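Local coordinates for protein vinylacetyl-CoA Delta-isomerase (Nitrosopumilus maritimus SCM1, PDB 6VJR) that binds FAD and a [4Fe-4S] cluster and probably dehydrates 4-hydroxybutyryl-CoA and isomerises vinylacetyl-CoA in the carbon metabolism of an ammonia-oxidizing archaeon, at residues R15-Y20 / G189-H194; K222-I227 / I257-V262; A311-V316 / E419-I424. One frame throughout, in Å; residues are numbered along the deposited sequence. Where two conformers were deposited one is given.

Contact 1. Residues R15-Y20 / G189-H194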
loop_
_atom_site.group_PDB
_atom_site.type_symbol
_atom_site.label_atom_id
_atom_site.label_comp_id
_atom_site.label_asym_id
_atom_site.label_seq_id
_atom_site.Cartn_x
_atom_site.Cartn_y
_atom_site.Cartn_z
ATOM N N ARG A 15 -37.334 29.596 13.810
ATOM C CA ARG A 15 -38.053 28.702 12.902
ATOM C C ARG A 15 -38.814 27.573 13.591
ATOM O O ARG A 15 -39.706 26.943 12.998
ATOM C CB ARG A 15 -37.153 28.102 11.832
ATOM C CG ARG A 15 -36.369 29.178 11.092
ATOM C CD ARG A 15 -35.828 28.653 9.766
ATOM N NE ARG A 15 -34.857 27.579 9.993
ATOM C CZ ARG A 15 -34.348 26.792 9.049
ATOM N NH1 ARG A 15 -34.637 27.013 7.778
ATOM N NH2 ARG A 15 -33.534 25.818 9.368
ATOM N N ASP A 16 -38.475 27.295 14.840
ATOM C CA ASP A 16 -39.124 26.212 15.587
ATOM C C ASP A 16 -39.214 24.856 14.858
ATOM O O ASP A 16 -40.211 24.131 14.987
ATOM C CB ASP A 16 -40.468 26.668 16.135
ATOM C CG ASP A 16 -40.985 25.814 17.288
ATOM O OD1 ASP A 16 -40.143 25.366 18.125
ATOM O OD2 ASP A 16 -42.217 25.600 17.357
ATOM N N LEU A 17 -38.137 24.421 14.203
ATOM C CA LEU A 17 -37.962 23.025 13.779
ATOM C C LEU A 17 -38.016 22.151 15.022
ATOM O O LEU A 17 -37.578 22.607 16.063
ATOM C CB LEU A 17 -36.591 22.884 13.093
ATOM C CG LEU A 17 -36.520 23.138 11.577
ATOM C CD1 LEU A 17 -37.046 24.466 11.146
ATOM C CD2 LEU A 17 -35.115 22.917 11.020
ATOM N N LYS A 18 -38.535 20.927 14.887
ATOM C CA LYS A 18 -38.525 19.950 15.954
ATOM C C LYS A 18 -37.200 19.187 15.879
ATOM O O LYS A 18 -37.022 18.359 14.992
ATOM C CB LYS A 18 -39.727 19.007 15.835
ATOM C CG LYS A 18 -39.814 18.090 17.009
ATOM C CD LYS A 18 -40.922 17.047 16.937
ATOM C CE LYS A 18 -42.276 17.594 16.971
ATOM N NZ LYS A 18 -43.280 16.543 16.823
ATOM N N VAL A 19 -36.279 19.494 16.802
ATOM C CA VAL A 19 -34.933 18.929 16.791
ATOM C C VAL A 19 -34.626 18.305 18.141
ATOM O O VAL A 19 -34.622 18.997 19.154
ATOM C CB VAL A 19 -33.856 19.975 16.455
ATOM C CG1 VAL A 19 -32.453 19.396 16.509
ATOM C CG2 VAL A 19 -34.116 20.654 15.134
ATOM N N TYR A 20 -34.327 17.011 18.133
ATOM C CA TYR A 20 -33.911 16.331 19.353
ATOM C C TYR A 20 -32.395 16.176 19.374
ATOM O O TYR A 20 -31.833 15.668 18.412
ATOM C CB TYR A 20 -34.569 14.958 19.468
ATOM C CG TYR A 20 -36.045 15.072 19.787
ATOM C CD1 TYR A 20 -36.482 15.499 21.030
ATOM C CD2 TYR A 20 -36.992 14.780 18.837
ATOM C CE1 TYR A 20 -37.826 15.637 21.322
ATOM C CE2 TYR A 20 -38.333 14.872 19.136
ATOM C CZ TYR A 20 -38.762 15.311 20.378
ATOM O OH TYR A 20 -40.091 15.502 20.685
ATOM N N GLY A 189 -26.223 18.995 7.080
ATOM C CA GLY A 189 -26.663 20.379 7.124
ATOM C C GLY A 189 -28.174 20.558 7.032
ATOM O O GLY A 189 -28.642 21.664 6.774
ATOM N N CYS A 190 -28.958 19.509 7.237
ATOM C CA CYS A 190 -30.401 19.614 7.006
ATOM C C CYS A 190 -31.082 20.666 7.889
ATOM O O CYS A 190 -31.920 21.457 7.424
ATOM C CB CYS A 190 -31.097 18.267 7.159
ATOM S SG CYS A 190 -30.824 17.402 8.725
ATOM N N ILE A 191 -30.692 20.736 9.151
ATOM C CA ILE A 191 -31.227 21.691 10.108
ATOM C C ILE A 191 -30.809 23.123 9.743
ATOM O O ILE A 191 -31.498 24.075 10.107
ATOM C CB ILE A 191 -30.853 21.261 11.537
ATOM C CG1 ILE A 191 -31.569 19.924 11.854
ATOM C CG2 ILE A 191 -31.188 22.330 12.572
ATOM C CD1 ILE A 191 -30.884 19.146 12.962
ATOM N N ASN A 192 -29.686 23.253 9.020
ATOM C CA ASN A 192 -29.124 24.509 8.565
ATOM C C ASN A 192 -29.644 24.905 7.183
ATOM O O ASN A 192 -29.178 25.878 6.644
ATOM C CB ASN A 192 -27.596 24.428 8.552
ATOM C CG ASN A 192 -27.030 24.145 9.924
ATOM O OD1 ASN A 192 -27.713 24.310 10.938
ATOM N ND2 ASN A 192 -25.771 23.745 9.977
ATOM N N SER A 193 -30.580 24.134 6.626
ATOM C CA SER A 193 -31.082 24.324 5.281
ATOM C C SER A 193 -32.451 25.019 5.309
ATOM O O SER A 193 -33.181 24.942 6.304
ATOM C CB SER A 193 -31.212 22.987 4.564
ATOM O OG SER A 193 -29.986 22.264 4.421
ATOM N N HIS A 194 -32.821 25.621 4.173
ATOM C CA HIS A 194 -34.130 26.223 3.948
ATOM C C HIS A 194 -35.116 25.233 3.311
ATOM O O HIS A 194 -36.309 25.232 3.643
ATOM C CB HIS A 194 -33.994 27.509 3.127
ATOM C CG HIS A 194 -33.112 28.532 3.741
ATOM N ND1 HIS A 194 -31.847 28.776 3.259
ATOM C CD2 HIS A 194 -33.238 29.297 4.835
ATOM C CE1 HIS A 194 -31.284 29.741 3.988
ATOM N NE2 HIS A 194 -32.106 30.052 4.976
#
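The polar part of this contact is a grip by the guanidinium of Arg15 on one backbone oxygen. Its end-on pair of nitrogens, NH1 and NH2, both bond to Ser193 O. The bond from Arg15 NH1 to Ser193 O is the shorter at 2.9 Å, with an N-H...O angle of 157°. That from Arg15 NH2 to Ser193 O is longer, 3.2 Å, and more bent. Ser193 O lies in the guanidinium plane, but both donors sit above the plane of its carbonyl. The Arg15 chain bends at chi3 (-64°), and its end is edge-on to the opposite backbone. Arg15 NH2 also comes within 2.8 Å of Ile191 O, at an angle too poor for a bond. An alanine in place of Arg15 would probably leave Ser193 O without both donors and loosen the hold of residues 15-20 on the 189-194 loop.

Both segments belong to the N-terminal part of the 4-hydroxyphenylacetate 3-hydroxylase family fold. Residues 15-20 lead into strand 19-21, which runs parallel to 224-228. The loop 189-194 follows the FAD-binding residues Gln187 and Thr188. Inside it, Ser193 OG donates to Gly189 O at 2.8 Å and closes the turn.

The apolar part centres on Ile191. Its CD1 meets Val19 CG1 tip to tip at 3.9 Å. Leu17 CD2 packs more loosely, 4.3 Å from Ile191 CG2.

Contact 2. Residues K222-I227 / I257-V262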
loop_
_atom_site.group_PDB
_atom_site.type_symbol
_atom_site.label_atom_id
_atom_site.label_comp_id
_atom_site.label_asym_id
_atom_site.label_seq_id
_atom_site.Cartn_x
_atom_site.Cartn_y
_atom_site.Cartn_z
ATOM N N LYS A 222 -44.516 20.596 8.370
ATOM C CA LYS A 222 -45.220 19.816 9.390
ATOM C C LYS A 222 -44.995 18.322 9.155
ATOM O O LYS A 222 -44.975 17.861 8.023
ATOM C CB LYS A 222 -46.709 20.199 9.358
ATOM C CG LYS A 222 -46.900 21.641 9.800
ATOM C CD LYS A 222 -46.275 22.056 11.133
ATOM C CE LYS A 222 -46.611 23.474 11.537
ATOM N NZ LYS A 222 -45.839 23.888 12.711
ATOM N N GLY A 223 -44.791 17.572 10.234
ATOM C CA GLY A 223 -44.656 16.126 10.172
ATOM C C GLY A 223 -43.201 15.665 10.178
ATOM O O GLY A 223 -42.935 14.463 10.165
ATOM N N VAL A 224 -42.265 16.617 10.229
ATOM C CA VAL A 224 -40.838 16.320 10.217
ATOM C C VAL A 224 -40.301 16.391 11.635
ATOM O O VAL A 224 -40.567 17.332 12.371
ATOM C CB VAL A 224 -40.047 17.305 9.338
ATOM C CG1 VAL A 224 -38.559 16.982 9.365
ATOM C CG2 VAL A 224 -40.567 17.347 7.892
ATOM N N THR A 225 -39.517 15.374 11.994
ATOM C CA THR A 225 -38.730 15.386 13.213
ATOM C C THR A 225 -37.263 15.163 12.836
ATOM O O THR A 225 -36.969 14.275 12.028
ATOM C CB THR A 225 -39.198 14.269 14.153
ATOM O OG1 THR A 225 -40.605 14.354 14.430
ATOM C CG2 THR A 225 -38.396 14.300 15.440
ATOM N N TYR A 226 -36.374 15.958 13.447
ATOM C CA TYR A 226 -34.929 15.811 13.268
ATOM C C TYR A 226 -34.327 15.241 14.538
ATOM O O TYR A 226 -34.597 15.755 15.633
ATOM C CB TYR A 226 -34.241 17.149 12.968
ATOM C CG TYR A 226 -34.737 17.851 11.726
ATOM C CD1 TYR A 226 -35.813 18.721 11.800
ATOM C CD2 TYR A 226 -34.157 17.647 10.485
ATOM C CE1 TYR A 226 -36.281 19.394 10.677
ATOM C CE2 TYR A 226 -34.613 18.316 9.359
ATOM C CZ TYR A 226 -35.682 19.188 9.449
ATOM O OH TYR A 226 -36.088 19.807 8.295
ATOM N N ILE A 227 -33.511 14.179 14.385
ATOM C CA ILE A 227 -32.801 13.599 15.508
ATOM C C ILE A 227 -31.302 13.727 15.231
ATOM O O ILE A 227 -30.800 13.130 14.300
ATOM C CB ILE A 227 -33.238 12.168 15.816
ATOM C CG1 ILE A 227 -34.764 12.034 15.964
ATOM C CG2 ILE A 227 -32.520 11.724 17.086
ATOM C CD1 ILE A 227 -35.245 10.619 16.137
ATOM N N ILE A 257 -33.742 12.506 9.574
ATOM C CA ILE A 257 -34.976 13.211 9.272
ATOM C C ILE A 257 -36.107 12.183 9.221
ATOM O O ILE A 257 -36.109 11.261 8.393
ATOM C CB ILE A 257 -34.892 13.945 7.941
ATOM C CG1 ILE A 257 -33.642 14.801 7.787
ATOM C CG2 ILE A 257 -36.168 14.769 7.755
ATOM C CD1 ILE A 257 -33.572 15.502 6.449
ATOM N N ILE A 258 -37.026 12.307 10.163
ATOM C CA ILE A 258 -38.211 11.470 10.175
ATOM C C ILE A 258 -39.344 12.202 9.468
ATOM O O ILE A 258 -39.545 13.386 9.705
ATOM C CB ILE A 258 -38.624 11.067 11.592
ATOM C CG1 ILE A 258 -37.436 10.619 12.457
ATOM C CG2 ILE A 258 -39.752 10.027 11.501
ATOM C CD1 ILE A 258 -36.756 9.359 11.970
ATOM N N LEU A 259 -40.071 11.480 8.599
ATOM C CA LEU A 259 -41.217 12.015 7.874
ATOM C C LEU A 259 -42.483 11.242 8.231
ATOM O O LEU A 259 -42.535 10.011 8.045
ATOM C CB LEU A 259 -40.939 11.863 6.379
ATOM C CG LEU A 259 -39.586 12.396 5.891
ATOM C CD1 LEU A 259 -39.182 11.835 4.539
ATOM C CD2 LEU A 259 -39.600 13.882 5.840
ATOM N N ASP A 260 -43.481 11.944 8.776
ATOM C CA ASP A 260 -44.782 11.375 9.125
ATOM C C ASP A 260 -45.860 12.108 8.331
ATOM O O ASP A 260 -46.345 13.170 8.710
ATOM C CB ASP A 260 -45.043 11.446 10.614
ATOM C CG ASP A 260 -46.340 10.797 11.046
ATOM O OD1 ASP A 260 -46.937 10.079 10.225
ATOM O OD2 ASP A 260 -46.762 11.043 12.192
ATOM N N ARG A 261 -46.212 11.502 7.197
ATOM C CA ARG A 261 -47.315 11.978 6.380
ATOM C C ARG A 261 -47.095 13.450 6.044
ATOM O O ARG A 261 -48.024 14.276 6.140
ATOM C CB ARG A 261 -48.688 11.740 7.012
ATOM C CG ARG A 261 -49.041 10.275 7.202
ATOM C CD ARG A 261 -50.237 10.101 8.130
ATOM N NE ARG A 261 -49.732 10.483 9.465
ATOM C CZ ARG A 261 -50.371 10.519 10.624
ATOM N NH1 ARG A 261 -49.729 10.978 11.683
ATOM N NH2 ARG A 261 -51.639 10.128 10.731
ATOM N N VAL A 262 -45.862 13.736 5.593
ATOM C CA VAL A 262 -45.506 15.073 5.191
ATOM C C VAL A 262 -46.131 15.369 3.832
ATOM O O VAL A 262 -46.003 14.590 2.896
ATOM C CB VAL A 262 -43.967 15.207 5.173
ATOM C CG1 VAL A 262 -43.502 16.566 4.673
ATOM C CG2 VAL A 262 -43.367 14.983 6.528
#
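Antiparallel strands 224-228 and 254-259 pair here, in a mixed sheet that also holds strands 19-21 and 177-188. Thr225 and Ile258 form the hydrogen-bonded pair. Ile258 N donates to Thr225 O at 2.7 Å, nearly along the C=O axis. Thr225 N returns a bond to Ile258 O in the carbonyl plane, on a lone pair. Val224 with Leu259 and Tyr226 with Ile257 are the flanking non-hydrogen-bonded pairs. On their shared face Val224 CG1 lies 3.6 Å from Ile257 CG2 and sits over one face of the Tyr226 ring, offset toward the rim. The ring runs alongside Ile257, and its hydroxyl bonds to Ala219 O. Ile257 also packs on FAD-binding Gln187. The opposite face carries Ile258, which packs on Tyr409 of a second subunit.

The last bond before the chain turns a corner runs from Asp260 N to Gly223 O, 2.9 Å. A CB on Gly223 would clash with Asp260 O and, at these backbone angles, jam against Lys222 O. Beyond, Arg261 and Val262 form a G1 beta bulge opposite Val180. Arg261 makes a side-on salt bridge to its neighbour Asp260, with Arg261 NE 2.9 Å from Asp260 OD1 and NH1 on OD2.

Contact 3. Residues A311-V316 / E419-I424. With FAD (flavin-adenine dinucleotide), chain V.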
loop_
_atom_site.group_PDB
_atom_site.type_symbol
_atom_site.label_atom_id
_atom_site.label_comp_id
_atom_site.label_asym_id
_atom_site.label_seq_id
_atom_site.Cartn_x
_atom_site.Cartn_y
_atom_site.Cartn_z
ATOM N N ALA A 311 5.873 20.220 13.480
ATOM C CA ALA A 311 7.274 19.886 13.241
ATOM C C ALA A 311 8.176 21.084 13.546
ATOM O O ALA A 311 9.216 20.955 14.205
ATOM C CB ALA A 311 7.516 19.373 11.837
ATOM N N ASP A 312 7.755 22.273 13.092
ATOM C CA ASP A 312 8.444 23.523 13.366
ATOM C C ASP A 312 8.524 23.797 14.867
ATOM O O ASP A 312 9.621 23.997 15.410
ATOM C CB ASP A 312 7.707 24.604 12.597
ATOM C CG ASP A 312 8.118 26.029 12.853
ATOM O OD1 ASP A 312 8.968 26.212 13.704
ATOM O OD2 ASP A 312 7.544 26.944 12.198
ATOM N N TYR A 313 7.381 23.692 15.555
ATOM C CA TYR A 313 7.329 23.958 16.989
ATOM C C TYR A 313 8.179 22.959 17.786
ATOM O O TYR A 313 8.678 23.291 18.879
ATOM C CB TYR A 313 5.868 23.884 17.423
ATOM C CG TYR A 313 4.963 25.023 16.970
ATOM C CD1 TYR A 313 5.473 26.214 16.448
ATOM C CD2 TYR A 313 3.594 24.950 17.210
ATOM C CE1 TYR A 313 4.621 27.245 16.110
ATOM C CE2 TYR A 313 2.756 26.005 16.916
ATOM C CZ TYR A 313 3.278 27.171 16.410
ATOM O OH TYR A 313 2.402 28.185 16.092
ATOM N N ASN A 314 8.259 21.711 17.276
ATOM C CA ASN A 314 9.041 20.674 17.914
ATOM C C ASN A 314 10.527 20.831 17.684
ATOM O O ASN A 314 11.289 20.105 18.317
ATOM C CB ASN A 314 8.617 19.259 17.534
ATOM C CG ASN A 314 7.262 18.849 18.043
ATOM O OD1 ASN A 314 6.751 19.410 19.015
ATOM N ND2 ASN A 314 6.703 17.797 17.452
ATOM N N GLY A 315 10.946 21.653 16.734
ATOM C CA GLY A 315 12.352 21.860 16.486
ATOM C C GLY A 315 12.973 20.958 15.411
ATOM O O GLY A 315 14.194 21.012 15.260
ATOM N N VAL A 316 12.136 20.256 14.610
ATOM C CA VAL A 316 12.612 19.358 13.591
ATOM C C VAL A 316 11.898 19.548 12.259
ATOM O O VAL A 316 11.560 18.580 11.602
ATOM C CB VAL A 316 12.512 17.902 14.101
ATOM C CG1 VAL A 316 13.605 17.613 15.118
ATOM C CG2 VAL A 316 11.132 17.556 14.629
ATOM N N GLU A 419 0.951 27.794 24.287
ATOM C CA GLU A 419 -0.440 27.779 23.913
ATOM C C GLU A 419 -0.599 27.482 22.407
ATOM O O GLU A 419 -1.533 26.809 21.982
ATOM C CB GLU A 419 -1.094 29.110 24.248
ATOM C CG GLU A 419 -2.588 29.064 23.986
ATOM C CD GLU A 419 -3.379 30.282 24.421
ATOM O OE1 GLU A 419 -2.964 30.963 25.382
ATOM O OE2 GLU A 419 -4.401 30.580 23.745
ATOM N N ASN A 420 0.301 28.028 21.579
ATOM C CA ASN A 420 0.225 27.755 20.150
ATOM C C ASN A 420 0.513 26.282 19.835
ATOM O O ASN A 420 -0.147 25.687 18.964
ATOM C CB ASN A 420 1.145 28.653 19.337
ATOM C CG ASN A 420 0.737 30.106 19.362
ATOM O OD1 ASN A 420 -0.426 30.448 19.591
ATOM N ND2 ASN A 420 1.675 30.959 19.014
ATOM N N ARG A 421 1.492 25.666 20.540
ATOM C CA ARG A 421 1.758 24.254 20.351
ATOM C C ARG A 421 0.550 23.408 20.746
ATOM O O ARG A 421 0.184 22.486 20.030
ATOM C CB ARG A 421 3.031 23.911 21.092
ATOM C CG ARG A 421 3.539 22.501 20.883
ATOM C CD ARG A 421 4.975 22.350 21.383
ATOM N NE ARG A 421 5.478 20.986 21.186
ATOM C CZ ARG A 421 5.596 20.016 22.100
ATOM N NH1 ARG A 421 5.319 20.266 23.370
ATOM N NH2 ARG A 421 5.904 18.788 21.697
ATOM N N MET A 422 -0.078 23.741 21.864
ATOM C CA MET A 422 -1.315 23.085 22.262
ATOM C C MET A 422 -2.405 23.231 21.203
ATOM O O MET A 422 -3.091 22.262 20.876
ATOM C CB MET A 422 -1.819 23.566 23.620
ATOM C CG MET A 422 -0.853 23.266 24.707
ATOM S SD MET A 422 -1.364 23.762 26.364
ATOM C CE MET A 422 -3.102 23.337 26.204
ATOM N N ARG A 423 -2.606 24.442 20.701
ATOM C CA ARG A 423 -3.671 24.662 19.742
ATOM C C ARG A 423 -3.471 23.818 18.477
ATOM O O ARG A 423 -4.423 23.264 17.937
ATOM C CB ARG A 423 -3.745 26.152 19.370
ATOM C CG ARG A 423 -4.419 27.001 20.426
ATOM C CD ARG A 423 -4.275 28.487 20.124
ATOM N NE ARG A 423 -5.003 29.353 21.038
ATOM C CZ ARG A 423 -6.315 29.476 21.079
ATOM N NH1 ARG A 423 -7.074 29.000 20.113
ATOM N NH2 ARG A 423 -6.855 30.200 22.042
ATOM N N ILE A 424 -2.230 23.752 17.976
ATOM C CA ILE A 424 -2.012 23.039 16.725
ATOM C C ILE A 424 -2.191 21.526 16.958
ATOM O O ILE A 424 -2.760 20.829 16.125
ATOM C CB ILE A 424 -0.692 23.397 16.023
ATOM C CG1 ILE A 424 -0.824 23.100 14.528
ATOM C CG2 ILE A 424 0.510 22.708 16.656
ATOM C CD1 ILE A 424 -1.664 24.126 13.791
HETATM P PA FAD V . 8.333 13.327 19.158
HETATM O O1A FAD V . 9.659 12.811 19.562
HETATM O O2A FAD V . 8.056 14.785 19.281
HETATM O O5B FAD V . 8.096 12.789 17.687
HETATM C C5B FAD V . 7.332 13.574 16.737
HETATM C C4B FAD V . 7.907 13.379 15.354
HETATM O O4B FAD V . 9.199 14.026 15.318
HETATM C C3B FAD V . 8.160 11.908 14.932
HETATM O O3B FAD V . 7.956 11.753 13.525
HETATM C C2B FAD V . 9.654 11.689 15.293
HETATM O O2B FAD V . 10.335 10.686 14.563
HETATM C C1B FAD V . 10.215 13.073 14.985
HETATM N N9A FAD V . 11.443 13.405 15.689
HETATM C C8A FAD V . 11.599 13.678 17.022
HETATM N N7A FAD V . 12.839 13.955 17.359
HETATM C C5A FAD V . 13.550 13.856 16.184
HETATM C C6A FAD V . 14.912 14.064 15.888
HETATM N N6A FAD V . 15.803 14.434 16.800
HETATM N N1A FAD V . 15.320 13.861 14.610
HETATM C C2A FAD V . 14.383 13.511 13.717
HETATM N N3A FAD V . 13.081 13.286 13.879
HETATM C C4A FAD V . 12.702 13.519 15.139
HETATM N N1 FAD V . 6.474 6.564 27.322
HETATM C C2 FAD V . 6.832 6.081 28.552
HETATM O O2 FAD V . 7.941 6.271 29.051
HETATM N N3 FAD V . 5.919 5.359 29.290
HETATM C C4 FAD V . 4.651 4.992 28.930
HETATM O O4 FAD V . 3.898 4.405 29.714
HETATM C C4X FAD V . 4.249 5.570 27.689
HETATM N N5 FAD V . 2.995 5.335 27.268
HETATM C C5X FAD V . 2.543 6.039 26.171
HETATM C C6 FAD V . 1.193 5.998 25.805
HETATM C C7 FAD V . 0.698 6.754 24.740
HETATM C C7M FAD V . -0.777 6.773 24.431
HETATM C C8 FAD V . 1.595 7.371 23.865
HETATM C C8M FAD V . 1.116 8.181 22.695
HETATM C C9 FAD V . 2.930 7.429 24.212
HETATM C C9A FAD V . 3.428 6.760 25.353
HETATM N N10 FAD V . 4.770 6.833 25.737
HETATM C C10 FAD V . 5.214 6.339 26.951
HETATM C "C1'" FAD V . 5.626 7.804 25.037
HETATM C "C2'" FAD V . 6.193 7.399 23.690
HETATM O "O2'" FAD V . 7.337 6.589 23.935
HETATM C "C3'" FAD V . 6.562 8.651 22.915
HETATM O "O3'" FAD V . 5.329 9.210 22.494
HETATM C "C4'" FAD V . 7.528 8.398 21.750
HETATM O "O4'" FAD V . 8.847 8.071 22.174
HETATM C "C5'" FAD V . 7.581 9.568 20.795
HETATM O "O5'" FAD V . 8.071 10.719 21.542
HETATM P P FAD V . 7.232 12.076 21.485
HETATM O O1P FAD V . 5.851 11.831 21.866
HETATM O O2P FAD V . 8.019 13.070 22.249
HETATM O O3P FAD V . 7.195 12.523 19.975
#
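Arg421 sets CG anti to its backbone N (chi1 -174°) and stays extended to NE, so its guanidinium reaches across to the end of helix 295-314. Asn314 turns CG beside its own backbone N (chi1 -68°), which brings OD1 to meet it. This is a helix-helix contact in the mainly helical C-terminal part, of the acyl-CoA dehydrogenase clan. Helix 295-314 ends in a Schellman motif, with Val316 N bonded to Ala311 O and Gly315 N to Asp312 O. At the backbone angles of Gly315 a CB would jam against Asn314 O.

Arg421 grips Asn314 OD1 side-on with two nitrogens. Arg421 NH2 is 2.9 Å from Asn314 OD1. Arg421 NE is 3.0 Å from Asn314 OD1, nearly along the C=O axis. The amide and guanidinium planes are 67° apart. Arg421 NH1 turns to Leu410 O. The two bonds would hold the amide's rotation, with Asn314 ND2 3.8 Å from FAD O2A. Val316 CG1 packs on the adenine, 3.9 Å from FAD C6A. The pocket spans two subunits: FAD bonds to Asp382 and Gly386 here and to Lys151, Thr148, Arg154 and Thr188 of a second subunit.

Tyr313 lies over the start of helix 418-432. Its CD2 meets Arg421 CA at 3.7 Å and also touches Ile424 CG2. The hydroxyl bonds to Asp480 OD2 of a third subunit. Beside that bond, Tyr313 OH rests 3.5 Å from Asn420 CB.

Overall arrangement
Contacts 1 and 2 reach one sheet. Strands 19-21 and 224-228 are neighbours in it, and Lys18 and Tyr20 probably bond to the backbone of Tyr226. Contact 1 is partly buried and ties two chain regions through one arginine and a small apolar cluster at Ile191. Contact 2 is more buried and relies on backbone pairing, with exposed residues only at its turn end. Contact 3 is buried at a subunit interface, far from the chain's centre, about 39 Å from contact 1 and about 47 Å from contact 2, centre to centre. It joins helices with no backbone-to-backbone bonding and includes Asn314 and Val316 of an FAD pocket. Contacts 1 and 3 both use an arginine clasping one oxygen, a backbone carbonyl in the first and a side-chain amide in the second.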